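Local coordinates for LPXTG family cell surface protein Fms2 (Enterococcus faecium DO, PDB 5FCE) that probably mediates bacterial adhesion to host ligands as a cell-wall-attached surface protein, of which this chain is the flattened-barrel ligand-binding region, at residues 4-9 and 92-97; 13-16 and 21-24; 35-40 and 63-68. All coordinates share one frame; numbering follows the deposited sequence.

Contact 1 (4-9 and 92-97); sequences LSFTVK and LIVFYD
Leu4 lies across from Tyr96 and Phe6 across from Val94 on two backbones running in opposite senses, with CA atoms 8.8 Å apart at the second pair; at this spacing the backbones do not pair, and side chains and two waters make the contact. Leu4 sets its CD2 methyl squarely over one face of the Tyr96 ring, 3.8 Å from the centroid and 10° off the normal, a CH-pi contact. The two side chains slide past each other in opposite directions, which brings Leu4 CB to 3.6 Å from Tyr96 OH. Tyr96 CG sits between its own backbone N and carbonyl carbon (chi1 61°), and this turn lays the ring beneath the leucine. Strand 6-7 belongs to the mixed sheet through strand 21-28, whereas strand 91-96 lies in the four-stranded antiparallel sheet; the contact thus joins two sheets of the flattened barrel. Phe6 meets Val94 at about a right angle, its CE2 3.9 Å from Val94 CG1 and touching the other branch too. Two waters bridge Leu4 and Tyr96: one donates to Leu4 O at 2.7 Å, the other accepts from Leu4 N at 2.9 Å, and both are hydrogen-bonded to Tyr96 OH.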
loop_
_atom_site.group_PDB
_atom_site.type_symbol
_atom_site.label_atom_id
_atom_site.label_comp_id
_atom_site.label_asym_id
_atom_site.label_seq_id
_atom_site.Cartn_x
_atom_site.Cartn_y
_atom_site.Cartn_z
ATOM N N LEU A 4 -5.881 -7.439 -12.549
ATOM C CA LEU A 4 -4.639 -6.939 -11.948
ATOM C C LEU A 4 -4.558 -7.279 -10.461
ATOM O O LEU A 4 -5.527 -7.094 -9.724
ATOM C CB LEU A 4 -4.567 -5.420 -12.105
ATOM C CG LEU A 4 -3.445 -4.681 -11.374
ATOM C CD1 LEU A 4 -2.117 -4.956 -12.038
ATOM C CD2 LEU A 4 -3.737 -3.169 -11.353
ATOM N N SER A 5 -3.401 -7.779 -10.029
ATOM C CA SER A 5 -3.097 -7.924 -8.604
ATOM C C SER A 5 -1.649 -7.553 -8.342
ATOM O O SER A 5 -0.822 -7.516 -9.262
ATOM C CB SER A 5 -3.366 -9.343 -8.110
ATOM O OG SER A 5 -2.596 -10.273 -8.835
ATOM N N PHE A 6 -1.341 -7.287 -7.075
ATOM C CA PHE A 6 0.019 -6.938 -6.667
ATOM C C PHE A 6 0.520 -7.882 -5.586
ATOM O O PHE A 6 -0.234 -8.268 -4.688
ATOM C CB PHE A 6 0.071 -5.500 -6.116
ATOM C CG PHE A 6 -0.312 -4.444 -7.115
ATOM C CD1 PHE A 6 0.631 -3.917 -8.004
ATOM C CD2 PHE A 6 -1.618 -3.964 -7.164
ATOM C CE1 PHE A 6 0.264 -2.924 -8.931
ATOM C CE2 PHE A 6 -1.989 -2.996 -8.089
ATOM C CZ PHE A 6 -1.044 -2.478 -8.983
ATOM N N THR A 7 1.794 -8.250 -5.664
ATOM C CA THR A 7 2.434 -8.962 -4.567
ATOM C C THR A 7 3.414 -7.990 -3.925
ATOM O O THR A 7 3.829 -7.021 -4.562
ATOM C CB THR A 7 3.158 -10.226 -5.075
ATOM O OG1 THR A 7 3.763 -10.933 -3.982
ATOM C CG2 THR A 7 4.226 -9.836 -6.027
ATOM N N VAL A 8 3.771 -8.231 -2.666
ATOM C CA VAL A 8 4.705 -7.363 -1.963
ATOM C C VAL A 8 5.658 -8.215 -1.164
ATOM O O VAL A 8 5.219 -9.121 -0.453
ATOM C CB VAL A 8 3.976 -6.413 -0.979
ATOM C CG1 VAL A 8 4.982 -5.567 -0.183
ATOM C CG2 VAL A 8 3.030 -5.519 -1.719
ATOM N N LYS A 9 6.955 -7.939 -1.286
ATOM C CA LYS A 9 7.928 -8.509 -0.362
ATOM C C LYS A 9 7.929 -7.641 0.889
ATOM O O LYS A 9 8.513 -6.558 0.905
ATOM C CB LYS A 9 9.326 -8.533 -0.977
ATOM C CG LYS A 9 9.542 -9.629 -2.009
ATOM C CD LYS A 9 11.000 -9.638 -2.467
ATOM C CE LYS A 9 11.216 -10.591 -3.635
ATOM N NZ LYS A 9 12.451 -10.253 -4.407
ATOM N N LEU A 92 -3.261 -3.529 1.784
ATOM C CA LEU A 92 -3.167 -2.414 0.842
ATOM C C LEU A 92 -4.250 -2.569 -0.214
ATOM O O LEU A 92 -4.331 -3.597 -0.886
ATOM C CB LEU A 92 -1.790 -2.382 0.167
ATOM C CG LEU A 92 -1.581 -1.272 -0.867
ATOM C CD1 LEU A 92 -1.452 0.111 -0.186
ATOM C CD2 LEU A 92 -0.367 -1.580 -1.767
ATOM N N ILE A 93 -5.092 -1.555 -0.343
ATOM C CA ILE A 93 -6.145 -1.573 -1.345
ATOM C C ILE A 93 -5.749 -0.596 -2.448
ATOM O O ILE A 93 -5.436 0.567 -2.176
ATOM C CB ILE A 93 -7.493 -1.170 -0.713
ATOM C CG1 ILE A 93 -7.851 -2.127 0.431
ATOM C CG2 ILE A 93 -8.631 -1.183 -1.754
ATOM C CD1 ILE A 93 -9.176 -1.771 1.124
ATOM N N VAL A 94 -5.719 -1.076 -3.686
ATOM C CA VAL A 94 -5.364 -0.217 -4.810
ATOM C C VAL A 94 -6.560 -0.043 -5.716
ATOM O O VAL A 94 -7.046 -1.014 -6.318
ATOM C CB VAL A 94 -4.202 -0.773 -5.634
ATOM C CG1 VAL A 94 -3.825 0.215 -6.734
ATOM C CG2 VAL A 94 -3.006 -1.014 -4.735
ATOM N N PHE A 95 -7.037 1.194 -5.782
ATOM C CA PHE A 95 -8.109 1.561 -6.702
ATOM C C PHE A 95 -7.472 2.102 -7.968
ATOM O O PHE A 95 -6.523 2.887 -7.897
ATOM C CB PHE A 95 -8.978 2.654 -6.075
ATOM C CG PHE A 95 -9.657 2.242 -4.801
ATOM C CD1 PHE A 95 -9.082 2.538 -3.569
ATOM C CD2 PHE A 95 -10.875 1.579 -4.830
ATOM C CE1 PHE A 95 -9.709 2.172 -2.393
ATOM C CE2 PHE A 95 -11.506 1.205 -3.656
ATOM C CZ PHE A 95 -10.922 1.505 -2.433
ATOM N N TYR A 96 -8.000 1.707 -9.121
ATOM C CA TYR A 96 -7.456 2.148 -10.405
ATOM C C TYR A 96 -8.590 2.223 -11.423
ATOM O O TYR A 96 -9.221 1.204 -11.765
ATOM C CB TYR A 96 -6.312 1.224 -10.890
ATOM C CG TYR A 96 -6.720 -0.210 -11.108
ATOM C CD1 TYR A 96 -6.885 -1.082 -10.029
ATOM C CD2 TYR A 96 -6.949 -0.700 -12.396
ATOM C CE1 TYR A 96 -7.279 -2.392 -10.231
ATOM C CE2 TYR A 96 -7.338 -1.997 -12.603
ATOM C CZ TYR A 96 -7.506 -2.840 -11.525
ATOM O OH TYR A 96 -7.896 -4.141 -11.760
ATOM N N ASP A 97 -8.867 3.443 -11.866
ATOM C CA ASP A 97 -9.882 3.696 -12.885
ATOM C C ASP A 97 -11.210 2.979 -12.670
ATOM O O ASP A 97 -11.821 2.478 -13.621
ATOM C CB ASP A 97 -9.318 3.395 -14.275
ATOM C CG ASP A 97 -8.232 4.368 -14.670
ATOM O OD1 ASP A 97 -8.054 5.364 -13.936
ATOM O OD2 ASP A 97 -7.574 4.150 -15.712
HETATM O O HOH W 1 -8.081 -6.261 -9.966
HETATM O O HOH W 2 -7.802 -5.921 -14.052
#

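Contact 2 (13-16 and 21-24); sequences IVYD and VITI
Tyr15 and Ile22 face each other as a non-hydrogen-bonded antiparallel pair, and their side chains cross obliquely on the same face of the sheet. The closest approach runs from Tyr15 CD2 to Ile22 CG1, 3.6 Å, with Ile22 CD1 following along the same side of the ring. Tyr15 holds CG opposite its backbone N (chi1 -176°), while Ile22 carries CG1 beside its own N (chi1 -60°); together these torsions lean the isoleucine branch against the CD2-CE2 side of the tyrosine. The other branch, Ile22 CG2, reaches 3.9 Å from Ile13 CG2. Ile13 and Ile24 instead lie side by side and point the same way, CG1 of Ile13 meeting CG2 of Ile24 at 4.1 Å. Ile84 of helix 81-85 covers Tyr15 and Ile22, and Tyr15 OH makes a weak hydrogen bond with Leu79 O. On the reverse face stand Val14, Asp16, Val21 and Thr23.

The segments form a beta hairpin; the axes of strands 14-16 and 21-24 run at 163°, nearly antiparallel. Val14 and Thr23 exchange two bonds, Thr23 N to Val14 O measuring 2.9 Å; Asp16 N reaches Val21 O at 2.9 Å, and the return bond from Val21 N to Asp16 O is longer, 3.2 Å. Asp16 OD1 accepts from Gln19 N inside the connecting turn. Four main-chain bonds therefore fix the register, while the largely apolar Tyr15/Ile22 face is buried.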
loop_
_atom_site.group_PDB
_atom_site.type_symbol
_atom_site.label_atom_id
_atom_site.label_comp_id
_atom_site.label_asym_id
_atom_site.label_seq_id
_atom_site.Cartn_x
_atom_site.Cartn_y
_atom_site.Cartn_z
ATOM N N ILE A 13 9.257 -3.257 2.655
ATOM C CA ILE A 13 8.463 -2.080 3.037
ATOM C C ILE A 13 9.271 -1.289 4.063
ATOM O O ILE A 13 9.836 -1.876 4.993
ATOM C CB ILE A 13 7.095 -2.479 3.628
ATOM C CG1 ILE A 13 6.204 -3.089 2.529
ATOM C CG2 ILE A 13 6.399 -1.271 4.295
ATOM C CD1 ILE A 13 4.911 -3.726 3.041
ATOM N N VAL A 14 9.336 0.034 3.892
ATOM C CA VAL A 14 10.068 0.879 4.834
ATOM C C VAL A 14 9.145 1.854 5.563
ATOM O O VAL A 14 8.355 2.546 4.928
ATOM C CB VAL A 14 11.194 1.668 4.134
ATOM C CG1 VAL A 14 11.912 2.593 5.138
ATOM C CG2 VAL A 14 12.193 0.716 3.479
ATOM N N TYR A 15 9.218 1.886 6.892
ATOM C CA TYR A 15 8.574 2.958 7.650
ATOM C C TYR A 15 9.677 3.935 8.035
ATOM O O TYR A 15 10.574 3.578 8.793
ATOM C CB TYR A 15 7.902 2.422 8.922
ATOM C CG TYR A 15 7.132 3.467 9.711
ATOM C CD1 TYR A 15 7.779 4.327 10.605
ATOM C CD2 TYR A 15 5.750 3.588 9.573
ATOM C CE1 TYR A 15 7.065 5.288 11.317
ATOM C CE2 TYR A 15 5.031 4.540 10.287
ATOM C CZ TYR A 15 5.694 5.379 11.162
ATOM O OH TYR A 15 4.988 6.329 11.871
ATOM N N ASP A 16 9.617 5.151 7.496
ATOM C CA ASP A 16 10.570 6.209 7.839
ATOM C C ASP A 16 9.983 7.063 8.975
ATOM O O ASP A 16 9.005 7.777 8.791
ATOM C CB ASP A 16 10.879 7.049 6.584
ATOM C CG ASP A 16 11.971 8.094 6.801
ATOM O OD1 ASP A 16 11.940 8.810 7.824
ATOM O OD2 ASP A 16 12.862 8.213 5.924
ATOM N N VAL A 21 6.775 8.504 6.604
ATOM C CA VAL A 21 6.385 8.043 5.279
ATOM C C VAL A 21 6.589 6.530 5.196
ATOM O O VAL A 21 7.606 6.011 5.658
ATOM C CB VAL A 21 7.196 8.766 4.175
ATOM C CG1 VAL A 21 6.973 8.113 2.812
ATOM C CG2 VAL A 21 6.818 10.243 4.133
ATOM N N ILE A 22 5.605 5.836 4.626
ATOM C CA ILE A 22 5.713 4.414 4.359
ATOM C C ILE A 22 5.924 4.193 2.872
ATOM O O ILE A 22 5.153 4.691 2.040
ATOM C CB ILE A 22 4.460 3.646 4.818
ATOM C CG1 ILE A 22 4.262 3.838 6.326
ATOM C CG2 ILE A 22 4.578 2.160 4.464
ATOM C CD1 ILE A 22 2.928 3.337 6.869
ATOM N N THR A 23 6.986 3.465 2.542
ATOM C CA THR A 23 7.311 3.149 1.160
ATOM C C THR A 23 7.024 1.665 0.899
ATOM O O THR A 23 7.520 0.784 1.617
ATOM C CB THR A 23 8.785 3.498 0.863
ATOM O OG1 THR A 23 8.963 4.921 0.991
ATOM C CG2 THR A 23 9.163 3.077 -0.526
ATOM N N ILE A 24 6.210 1.395 -0.121
ATOM C CA ILE A 24 5.778 0.033 -0.432
ATOM C C ILE A 24 6.080 -0.326 -1.871
ATOM O O ILE A 24 5.516 0.261 -2.800
ATOM C CB ILE A 24 4.262 -0.144 -0.225
ATOM C CG1 ILE A 24 3.871 0.246 1.195
ATOM C CG2 ILE A 24 3.858 -1.580 -0.484
ATOM C CD1 ILE A 24 2.374 0.390 1.419
#

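Contact 3 (35-40 and 63-68); sequences SDVHAV and VQWTAG
Ser35 OG donates a hydrogen bond to Asp36 OD2, 2.8 Å away and 52° out of the carboxylate plane, at the corner just before Val37, the residue that meets Val63 and Trp65. At this corner of the flattened barrel the chain passes from strand 32-34, paired with strand 63-65 in a small two-stranded sheet, into strand 36-42 of the four-stranded sheet. Asp97 OD2 accepts from Ser35 N and OD1 from Asp36 N.

No hydrogen bond connects 35-40 with 63-68; the contact is made by apolar side chains. Val37 points toward 63-68; both its methyls meet Trp65, and CG2 also meets Val63. CG2, placed beside the backbone N by the first torsion (CG1 anti to N, chi1 170°), lies 3.8 Å from Val63 CG2 and 3.6 Å from Trp65 CH2. CG1 shares the second target, 3.8 Å from the same Trp65 CH2. The two valines cross at about a right angle, whereas Val37 and Trp65 approach from opposite directions, so that the far end of the indole's six-membered ring comes up against CG1 and CG2 of Val37.

Beyond the two segments, Phe6 and Tyr71 each pack edge-to-face with the indole, and Val94 and Tyr96 of strand 91-96 touch both Val37 and Trp65. Within its own strand, Trp65 is roofed by Val63, whose CG1 stands 3.5 Å above the indole plane, offset toward the rim.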
loop_
_atom_site.group_PDB
_atom_site.type_symbol
_atom_site.label_atom_id
_atom_site.label_comp_id
_atom_site.label_asym_id
_atom_site.label_seq_id
_atom_site.Cartn_x
_atom_site.Cartn_y
_atom_site.Cartn_z
ATOM N N SER A 35 -5.262 5.969 -15.371
ATOM C CA SER A 35 -5.376 7.420 -15.274
ATOM C C SER A 35 -5.392 7.928 -13.834
ATOM O O SER A 35 -4.713 8.903 -13.498
ATOM C CB SER A 35 -6.647 7.862 -15.999
ATOM O OG SER A 35 -6.897 9.238 -15.830
ATOM N N ASP A 36 -6.177 7.272 -12.988
ATOM C CA ASP A 36 -6.328 7.721 -11.609
ATOM C C ASP A 36 -6.237 6.557 -10.641
ATOM O O ASP A 36 -6.975 5.579 -10.752
ATOM C CB ASP A 36 -7.652 8.457 -11.441
ATOM C CG ASP A 36 -7.737 9.666 -12.319
ATOM O OD1 ASP A 36 -7.254 10.732 -11.886
ATOM O OD2 ASP A 36 -8.249 9.529 -13.453
ATOM N N VAL A 37 -5.311 6.664 -9.698
ATOM C CA VAL A 37 -5.039 5.569 -8.781
ATOM C C VAL A 37 -5.159 6.106 -7.349
ATOM O O VAL A 37 -4.813 7.251 -7.086
ATOM C CB VAL A 37 -3.644 4.967 -9.057
ATOM C CG1 VAL A 37 -3.222 3.990 -7.962
ATOM C CG2 VAL A 37 -3.631 4.264 -10.416
ATOM N N HIS A 38 -5.702 5.296 -6.447
ATOM C CA HIS A 38 -5.833 5.681 -5.041
ATOM C C HIS A 38 -5.440 4.478 -4.214
ATOM O O HIS A 38 -6.122 3.453 -4.254
ATOM C CB HIS A 38 -7.287 6.049 -4.744
ATOM C CG HIS A 38 -7.552 6.417 -3.315
ATOM N ND1 HIS A 38 -8.813 6.359 -2.762
ATOM C CD2 HIS A 38 -6.731 6.867 -2.335
ATOM C CE1 HIS A 38 -8.759 6.758 -1.504
ATOM N NE2 HIS A 38 -7.506 7.064 -1.217
ATOM N N ALA A 39 -4.343 4.586 -3.475
ATOM C CA ALA A 39 -3.862 3.454 -2.689
ATOM C C ALA A 39 -4.117 3.722 -1.214
ATOM O O ALA A 39 -3.798 4.801 -0.712
ATOM C CB ALA A 39 -2.397 3.221 -2.954
ATOM N N VAL A 40 -4.720 2.755 -0.527
ATOM C CA VAL A 40 -5.108 2.948 0.869
ATOM C C VAL A 40 -4.527 1.829 1.727
ATOM O O VAL A 40 -4.783 0.649 1.476
ATOM C CB VAL A 40 -6.649 2.998 1.045
ATOM C CG1 VAL A 40 -7.014 3.139 2.520
ATOM C CG2 VAL A 40 -7.252 4.150 0.254
ATOM N N VAL A 63 -0.457 6.435 -13.878
ATOM C CA VAL A 63 0.470 5.435 -13.386
ATOM C C VAL A 63 0.677 4.377 -14.466
ATOM O O VAL A 63 -0.265 3.982 -15.171
ATOM C CB VAL A 63 -0.044 4.810 -12.071
ATOM C CG1 VAL A 63 0.901 3.709 -11.588
ATOM C CG2 VAL A 63 -0.197 5.874 -11.000
ATOM N N GLN A 64 1.928 3.965 -14.624
ATOM C CA GLN A 64 2.308 2.956 -15.598
ATOM C C GLN A 64 2.875 1.751 -14.846
ATOM O O GLN A 64 3.979 1.819 -14.293
ATOM C CB GLN A 64 3.353 3.564 -16.535
ATOM C CG GLN A 64 4.050 2.614 -17.486
ATOM C CD GLN A 64 5.360 3.208 -17.998
ATOM O OE1 GLN A 64 6.416 2.569 -17.935
ATOM N NE2 GLN A 64 5.296 4.445 -18.495
ATOM N N TRP A 65 2.101 0.668 -14.799
ATOM C CA TRP A 65 2.533 -0.574 -14.170
ATOM C C TRP A 65 3.003 -1.553 -15.236
ATOM O O TRP A 65 2.324 -1.762 -16.246
ATOM C CB TRP A 65 1.395 -1.194 -13.353
ATOM C CG TRP A 65 1.135 -0.482 -12.048
ATOM C CD1 TRP A 65 2.068 -0.120 -11.105
ATOM C CD2 TRP A 65 -0.139 -0.075 -11.525
ATOM N NE1 TRP A 65 1.447 0.497 -10.041
ATOM C CE2 TRP A 65 0.094 0.540 -10.277
ATOM C CE3 TRP A 65 -1.458 -0.164 -11.996
ATOM C CZ2 TRP A 65 -0.940 1.070 -9.496
ATOM C CZ3 TRP A 65 -2.484 0.361 -11.211
ATOM C CH2 TRP A 65 -2.218 0.970 -9.978
ATOM N N THR A 66 4.182 -2.121 -15.018
ATOM C CA THR A 66 4.737 -3.119 -15.915
ATOM C C THR A 66 4.832 -4.452 -15.193
ATOM O O THR A 66 5.422 -4.538 -14.113
ATOM C CB THR A 66 6.122 -2.706 -16.400
ATOM O OG1 THR A 66 6.021 -1.436 -17.059
ATOM C CG2 THR A 66 6.661 -3.727 -17.365
ATOM N N ALA A 67 4.247 -5.479 -15.802
ATOM C CA ALA A 67 4.171 -6.821 -15.223
ATOM C C ALA A 67 5.514 -7.279 -14.693
ATOM O O ALA A 67 6.503 -7.288 -15.431
ATOM C CB ALA A 67 3.670 -7.811 -16.257
ATOM N N GLY A 68 5.545 -7.635 -13.410
ATOM C CA GLY A 68 6.737 -8.192 -12.794
ATOM C C GLY A 68 7.803 -7.189 -12.396
ATOM O O GLY A 68 8.846 -7.574 -11.868
#

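Contacts 1 and 3 lie on one side of the chain's centre, about 8 Å apart between centres, while contact 2 sits on the opposite side, its centre about 16 Å from that of contact 1 and about 17 Å from that of contact 3. Along the chain, contact 1 closes a long loop that encloses contact 2 and then contact 3 in series. Strands 91-96 and 36-42 are neighbours in the four-stranded sheet and tie contact 1 to contact 3, as does Phe6 CZ, 3.5 Å from Trp65 CE2. Strands 6-7 and 21-28 are neighbours in the mixed sheet; beside it Val8 CG1 packs 3.7 Å from Ile13 CD1. Contacts 2 and 3 do not meet, so contact 1 probably links the barrel's two ends.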